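Local coordinates for A rubisco-like protein (Burkholderia fungorum, PDB 3NWR) that is a rubisco-like protein classed as a lyase, which probably works through enolate chemistry related to that of rubisco, in a TIM-barrel catalytic domain, at residues 250-264 and 278-291. Numbering follows the deposited sequence.
Sequences VEREGGSCVMASINW and PLVLHAHRNGYGMM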
loop_
_atom_site.group_PDB
_atom_site.type_symbol
_atom_site.label_atom_id
_atom_site.label_comp_id
_atom_site.label_asym_id
_atom_site.label_seq_id
_atom_site.Cartn_x
_atom_site.Cartn_y
_atom_site.Cartn_z
ATOM N N VAL A 250 -11.584 -14.709 -18.344
ATOM C CA VAL A 250 -10.566 -14.359 -19.325
ATOM C C VAL A 250 -9.989 -15.628 -19.941
ATOM O O VAL A 250 -9.825 -15.712 -21.161
ATOM C CB VAL A 250 -9.455 -13.457 -18.721
ATOM C CG1 VAL A 250 -8.300 -13.271 -19.712
ATOM C CG2 VAL A 250 -10.029 -12.098 -18.347
ATOM N N GLU A 251 -9.699 -16.623 -19.110
ATOM C CA GLU A 251 -9.159 -17.881 -19.622
ATOM C C GLU A 251 -10.155 -18.595 -20.535
ATOM O O GLU A 251 -9.786 -19.079 -21.615
ATOM C CB GLU A 251 -8.719 -18.808 -18.485
ATOM C CG GLU A 251 -8.160 -20.134 -18.971
ATOM C CD GLU A 251 -7.654 -21.012 -17.847
ATOM O OE1 GLU A 251 -7.735 -20.601 -16.664
ATOM O OE2 GLU A 251 -7.169 -22.125 -18.147
ATOM N N ARG A 252 -11.412 -18.659 -20.106
ATOM C CA ARG A 252 -12.437 -19.339 -20.900
ATOM C C ARG A 252 -12.613 -18.701 -22.272
ATOM O O ARG A 252 -12.904 -19.383 -23.264
ATOM C CB ARG A 252 -13.770 -19.345 -20.152
ATOM C CG ARG A 252 -13.858 -20.398 -19.066
ATOM C CD ARG A 252 -15.308 -20.637 -18.648
ATOM N NE ARG A 252 -15.964 -19.410 -18.203
ATOM C CZ ARG A 252 -15.888 -18.931 -16.963
ATOM N NH1 ARG A 252 -15.181 -19.576 -16.044
ATOM N NH2 ARG A 252 -16.518 -17.811 -16.643
ATOM N N GLU A 253 -12.429 -17.387 -22.331
ATOM C CA GLU A 253 -12.591 -16.632 -23.566
ATOM C C GLU A 253 -11.323 -16.617 -24.422
ATOM O O GLU A 253 -11.262 -15.917 -25.426
ATOM C CB GLU A 253 -13.066 -15.215 -23.251
ATOM C CG GLU A 253 -14.478 -15.177 -22.692
ATOM C CD GLU A 253 -15.524 -15.504 -23.747
ATOM O OE1 GLU A 253 -15.322 -15.122 -24.916
ATOM O OE2 GLU A 253 -16.543 -16.133 -23.402
ATOM N N GLY A 254 -10.328 -17.411 -24.028
ATOM C CA GLY A 254 -9.114 -17.556 -24.819
ATOM C C GLY A 254 -8.031 -16.526 -24.565
ATOM O O GLY A 254 -7.089 -16.392 -25.352
ATOM N N GLY A 255 -8.162 -15.790 -23.467
ATOM C CA GLY A 255 -7.166 -14.787 -23.120
ATOM C C GLY A 255 -5.880 -15.405 -22.612
ATOM O O GLY A 255 -5.800 -16.609 -22.380
ATOM N N SER A 256 -4.862 -14.571 -22.438
ATOM C CA SER A 256 -3.566 -15.055 -21.985
ATOM C C SER A 256 -3.008 -14.260 -20.817
ATOM O O SER A 256 -1.976 -14.623 -20.259
ATOM C CB SER A 256 -2.558 -14.998 -23.135
ATOM O OG SER A 256 -2.415 -13.662 -23.608
ATOM N N CYS A 257 -3.700 -13.190 -20.440
ATOM C CA CYS A 257 -3.123 -12.246 -19.495
ATOM C C CYS A 257 -4.207 -11.520 -18.701
ATOM O O CYS A 257 -5.247 -11.154 -19.257
ATOM C CB CYS A 257 -2.268 -11.230 -20.270
ATOM S SG CYS A 257 -1.440 -9.975 -19.245
ATOM N N VAL A 258 -3.949 -11.319 -17.411
ATOM C CA VAL A 258 -4.742 -10.419 -16.580
ATOM C C VAL A 258 -3.831 -9.396 -15.904
ATOM O O VAL A 258 -2.688 -9.695 -15.558
ATOM C CB VAL A 258 -5.573 -11.164 -15.522
ATOM C CG1 VAL A 258 -6.664 -11.991 -16.203
ATOM C CG2 VAL A 258 -4.679 -12.046 -14.666
ATOM N N MET A 259 -4.359 -8.192 -15.733
ATOM C CA MET A 259 -3.651 -7.093 -15.092
ATOM C C MET A 259 -4.308 -6.822 -13.744
ATOM O O MET A 259 -5.519 -6.982 -13.594
ATOM C CB MET A 259 -3.766 -5.861 -15.984
ATOM C CG MET A 259 -3.548 -4.524 -15.305
ATOM S SD MET A 259 -3.836 -3.253 -16.563
ATOM C CE MET A 259 -3.989 -1.802 -15.522
ATOM N N ALA A 260 -3.509 -6.422 -12.761
ATOM C CA ALA A 260 -4.027 -6.065 -11.435
ATOM C C ALA A 260 -3.265 -4.879 -10.865
ATOM O O ALA A 260 -2.051 -4.783 -11.041
ATOM C CB ALA A 260 -3.940 -7.266 -10.478
ATOM N N SER A 261 -3.986 -3.981 -10.198
ATOM C CA SER A 261 -3.368 -2.866 -9.482
ATOM C C SER A 261 -2.837 -3.405 -8.164
ATOM O O SER A 261 -3.540 -3.437 -7.148
ATOM C CB SER A 261 -4.385 -1.755 -9.246
ATOM O OG SER A 261 -4.766 -1.187 -10.483
ATOM N N ILE A 262 -1.585 -3.849 -8.198
ATOM C CA ILE A 262 -1.023 -4.596 -7.072
ATOM C C ILE A 262 -1.118 -3.911 -5.709
ATOM O O ILE A 262 -1.404 -4.561 -4.713
ATOM C CB ILE A 262 0.431 -5.026 -7.344
ATOM C CG1 ILE A 262 1.272 -3.840 -7.848
ATOM C CG2 ILE A 262 0.439 -6.170 -8.363
ATOM C CD1 ILE A 262 2.800 -4.125 -7.925
ATOM N N ASN A 263 -0.854 -2.607 -5.648
ATOM C CA ASN A 263 -0.834 -1.950 -4.348
ATOM C C ASN A 263 -2.178 -2.023 -3.633
ATOM O O ASN A 263 -2.235 -2.166 -2.414
ATOM C CB ASN A 263 -0.391 -0.500 -4.473
ATOM C CG ASN A 263 1.025 -0.384 -4.965
ATOM O OD1 ASN A 263 1.920 -1.101 -4.485
ATOM N ND2 ASN A 263 1.244 0.490 -5.944
ATOM N N TRP A 264 -3.253 -1.938 -4.409
ATOM C CA TRP A 264 -4.583 -1.880 -3.824
ATOM C C TRP A 264 -5.183 -3.266 -3.664
ATOM O O TRP A 264 -6.034 -3.493 -2.799
ATOM C CB TRP A 264 -5.477 -0.986 -4.687
ATOM C CG TRP A 264 -4.794 0.293 -5.088
ATOM C CD1 TRP A 264 -4.631 0.770 -6.353
ATOM C CD2 TRP A 264 -4.155 1.239 -4.216
ATOM N NE1 TRP A 264 -3.943 1.961 -6.323
ATOM C CE2 TRP A 264 -3.642 2.273 -5.026
ATOM C CE3 TRP A 264 -3.979 1.318 -2.834
ATOM C CZ2 TRP A 264 -2.960 3.369 -4.496
ATOM C CZ3 TRP A 264 -3.294 2.415 -2.309
ATOM C CH2 TRP A 264 -2.808 3.421 -3.140
ATOM N N PRO A 278 -3.625 -19.609 -14.547
ATOM C CA PRO A 278 -2.485 -19.984 -15.390
ATOM C C PRO A 278 -2.083 -18.880 -16.361
ATOM O O PRO A 278 -1.201 -19.102 -17.194
ATOM C CB PRO A 278 -3.025 -21.189 -16.162
ATOM C CG PRO A 278 -4.479 -20.896 -16.308
ATOM C CD PRO A 278 -4.889 -20.189 -15.032
ATOM N N LEU A 279 -2.719 -17.716 -16.256
ATOM C CA LEU A 279 -2.472 -16.610 -17.174
ATOM C C LEU A 279 -1.238 -15.811 -16.763
ATOM O O LEU A 279 -0.735 -15.949 -15.649
ATOM C CB LEU A 279 -3.695 -15.687 -17.229
ATOM C CG LEU A 279 -5.008 -16.393 -17.571
ATOM C CD1 LEU A 279 -6.194 -15.471 -17.382
ATOM C CD2 LEU A 279 -4.940 -16.914 -19.001
ATOM N N VAL A 280 -0.747 -14.996 -17.685
ATOM C CA VAL A 280 0.289 -14.012 -17.370
ATOM C C VAL A 280 -0.291 -12.977 -16.412
ATOM O O VAL A 280 -1.389 -12.475 -16.626
ATOM C CB VAL A 280 0.763 -13.315 -18.652
ATOM C CG1 VAL A 280 1.771 -12.206 -18.328
ATOM C CG2 VAL A 280 1.379 -14.330 -19.604
ATOM N N LEU A 281 0.468 -12.658 -15.368
ATOM C CA LEU A 281 0.050 -11.694 -14.358
ATOM C C LEU A 281 0.812 -10.392 -14.591
ATOM O O LEU A 281 2.009 -10.292 -14.284
ATOM C CB LEU A 281 0.352 -12.244 -12.966
ATOM C CG LEU A 281 -0.790 -12.359 -11.969
ATOM C CD1 LEU A 281 -0.231 -12.753 -10.609
ATOM C CD2 LEU A 281 -1.570 -11.058 -11.891
ATOM N N HIS A 282 0.123 -9.416 -15.168
ATOM C CA HIS A 282 0.713 -8.111 -15.490
ATOM C C HIS A 282 0.446 -7.169 -14.314
ATOM O O HIS A 282 -0.688 -6.741 -14.093
ATOM C CB HIS A 282 0.090 -7.562 -16.788
ATOM C CG HIS A 282 0.636 -6.235 -17.223
ATOM N ND1 HIS A 282 1.770 -6.111 -17.999
ATOM C CD2 HIS A 282 0.187 -4.976 -17.008
ATOM C CE1 HIS A 282 2.004 -4.830 -18.234
ATOM N NE2 HIS A 282 1.064 -4.120 -17.635
ATOM N N ALA A 283 1.494 -6.843 -13.563
ATOM C CA ALA A 283 1.347 -6.018 -12.367
ATOM C C ALA A 283 1.393 -4.528 -12.687
ATOM O O ALA A 283 2.393 -4.045 -13.224
ATOM C CB ALA A 283 2.448 -6.371 -11.355
ATOM N N HIS A 284 0.331 -3.800 -12.361
ATOM C CA HIS A 284 0.334 -2.354 -12.543
ATOM C C HIS A 284 0.610 -1.722 -11.196
ATOM O O HIS A 284 -0.097 -1.994 -10.229
ATOM C CB HIS A 284 -0.987 -1.824 -13.117
ATOM C CG HIS A 284 -0.858 -0.441 -13.671
ATOM N ND1 HIS A 284 -0.866 0.681 -12.872
ATOM C CD2 HIS A 284 -0.639 -0.002 -14.935
ATOM C CE1 HIS A 284 -0.692 1.755 -13.623
ATOM N NE2 HIS A 284 -0.556 1.369 -14.880
ATOM N N ARG A 285 1.627 -0.868 -11.134
ATOM C CA ARG A 285 2.099 -0.382 -9.843
ATOM C C ARG A 285 1.514 0.962 -9.411
ATOM O O ARG A 285 2.032 1.586 -8.484
ATOM C CB ARG A 285 3.637 -0.319 -9.823
ATOM C CG ARG A 285 4.203 0.878 -10.592
ATOM C CD ARG A 285 5.720 0.882 -10.667
ATOM N NE ARG A 285 6.183 2.242 -10.929
ATOM C CZ ARG A 285 7.454 2.594 -11.112
ATOM N NH1 ARG A 285 8.412 1.682 -11.106
ATOM N NH2 ARG A 285 7.758 3.871 -11.278
ATOM N N ASN A 286 0.436 1.412 -10.049
ATOM C CA ASN A 286 -0.121 2.716 -9.690
ATOM C C ASN A 286 -0.254 2.863 -8.175
ATOM O O ASN A 286 -0.736 1.955 -7.496
ATOM C CB ASN A 286 -1.449 3.019 -10.421
ATOM C CG ASN A 286 -2.601 2.153 -9.951
ATOM O OD1 ASN A 286 -3.336 2.533 -9.050
ATOM N ND2 ASN A 286 -2.775 0.988 -10.581
ATOM N N GLY A 287 0.214 4.001 -7.661
ATOM C CA GLY A 287 0.237 4.255 -6.235
ATOM C C GLY A 287 1.660 4.178 -5.701
ATOM O O GLY A 287 1.940 4.668 -4.606
ATOM N N TYR A 288 2.558 3.566 -6.469
ATOM C CA TYR A 288 3.945 3.430 -6.029
ATOM C C TYR A 288 4.634 4.797 -5.849
ATOM O O TYR A 288 5.553 4.930 -5.039
ATOM C CB TYR A 288 4.754 2.496 -6.955
ATOM C CG TYR A 288 6.218 2.452 -6.587
ATOM C CD1 TYR A 288 6.627 1.926 -5.364
ATOM C CD2 TYR A 288 7.187 2.953 -7.442
ATOM C CE1 TYR A 288 7.964 1.907 -5.002
ATOM C CE2 TYR A 288 8.538 2.931 -7.091
ATOM C CZ TYR A 288 8.912 2.402 -5.871
ATOM O OH TYR A 288 10.248 2.397 -5.507
ATOM N N GLY A 289 4.169 5.819 -6.564
ATOM C CA GLY A 289 4.695 7.166 -6.378
ATOM C C GLY A 289 4.496 7.673 -4.952
ATOM O O GLY A 289 5.355 8.357 -4.386
ATOM N N MET A 290 3.348 7.365 -4.364
ATOM C CA MET A 290 3.113 7.700 -2.967
ATOM C C MET A 290 4.149 7.039 -2.059
ATOM O O MET A 290 4.522 7.607 -1.035
ATOM C CB MET A 290 1.701 7.280 -2.545
ATOM C CG MET A 290 1.512 7.191 -1.043
ATOM S SD MET A 290 -0.200 6.855 -0.570
ATOM C CE MET A 290 -0.371 5.215 -1.238
ATOM N N MET A 291 4.622 5.858 -2.456
ATOM C CA MET A 291 5.540 5.079 -1.636
ATOM C C MET A 291 7.005 5.417 -1.880
ATOM O O MET A 291 7.882 4.817 -1.253
ATOM C CB MET A 291 5.325 3.579 -1.897
ATOM C CG MET A 291 3.894 3.156 -1.698
ATOM S SD MET A 291 3.599 1.460 -2.225
ATOM C CE MET A 291 4.852 0.568 -1.309
HETATM O O HOH W 1 -1.218 -0.828 -7.927
#
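Asn286 reaches across from the end of one barrel strand to the start of the helix that follows the other, and its amide is held at both ends. Asn286 OD1 accepts from Trp264 NE1 at 2.9 Å; it lies in the indole plane, while the donor stands 37° above the plane of the Asn286 side-chain carbonyl. Asn286 ND2 gives one bond to Ser261 OG (3.0 Å) and another to His284 ND1 (3.0 Å), both nearly in the amide plane, which fixes the amide's flip. Chi1 of 70° folds the amide back to reach that ND1, to which Asn286 N also bonds. Asn263 ND2 donates to Asn286 O (2.9 Å) from above the carbonyl plane, and Asn263 OD1 is taken by Tyr304. A water accepts from Asn263 N and donates to His284 O and Asn286 O. Trp264 CZ2 packs on Gly287 CA at 3.7 Å, and Met290 CE meets the ring edge.

Behind these groups, strands 257-261 and 280-284 run parallel, joined by backbone bonds from Val280 N to Ser256 O through to Ile262 N to His284 O. Cys257, Met259, His282 and His284 share one face, where the extended Met259 brings CE to within 3.8 Å of His284 CB. On the other, Leu279 CD1 touches Val258 CG1 (3.7 Å) and Val250 CG1, where helix 240-252 meets the sheet. The Asn286 cluster lies at the strands' C-terminal ends, where TIM barrels carry their active sites; His284 and Asn286 touch Glu198, near carboxylated Lys195 in sequence. Ala111 and Asn117 of the second subunit pack on Trp264 and Asn286. A right-handed beta-alpha-beta crossover through helix 267-276 links the strands, flanked by 233-235 and 315-319.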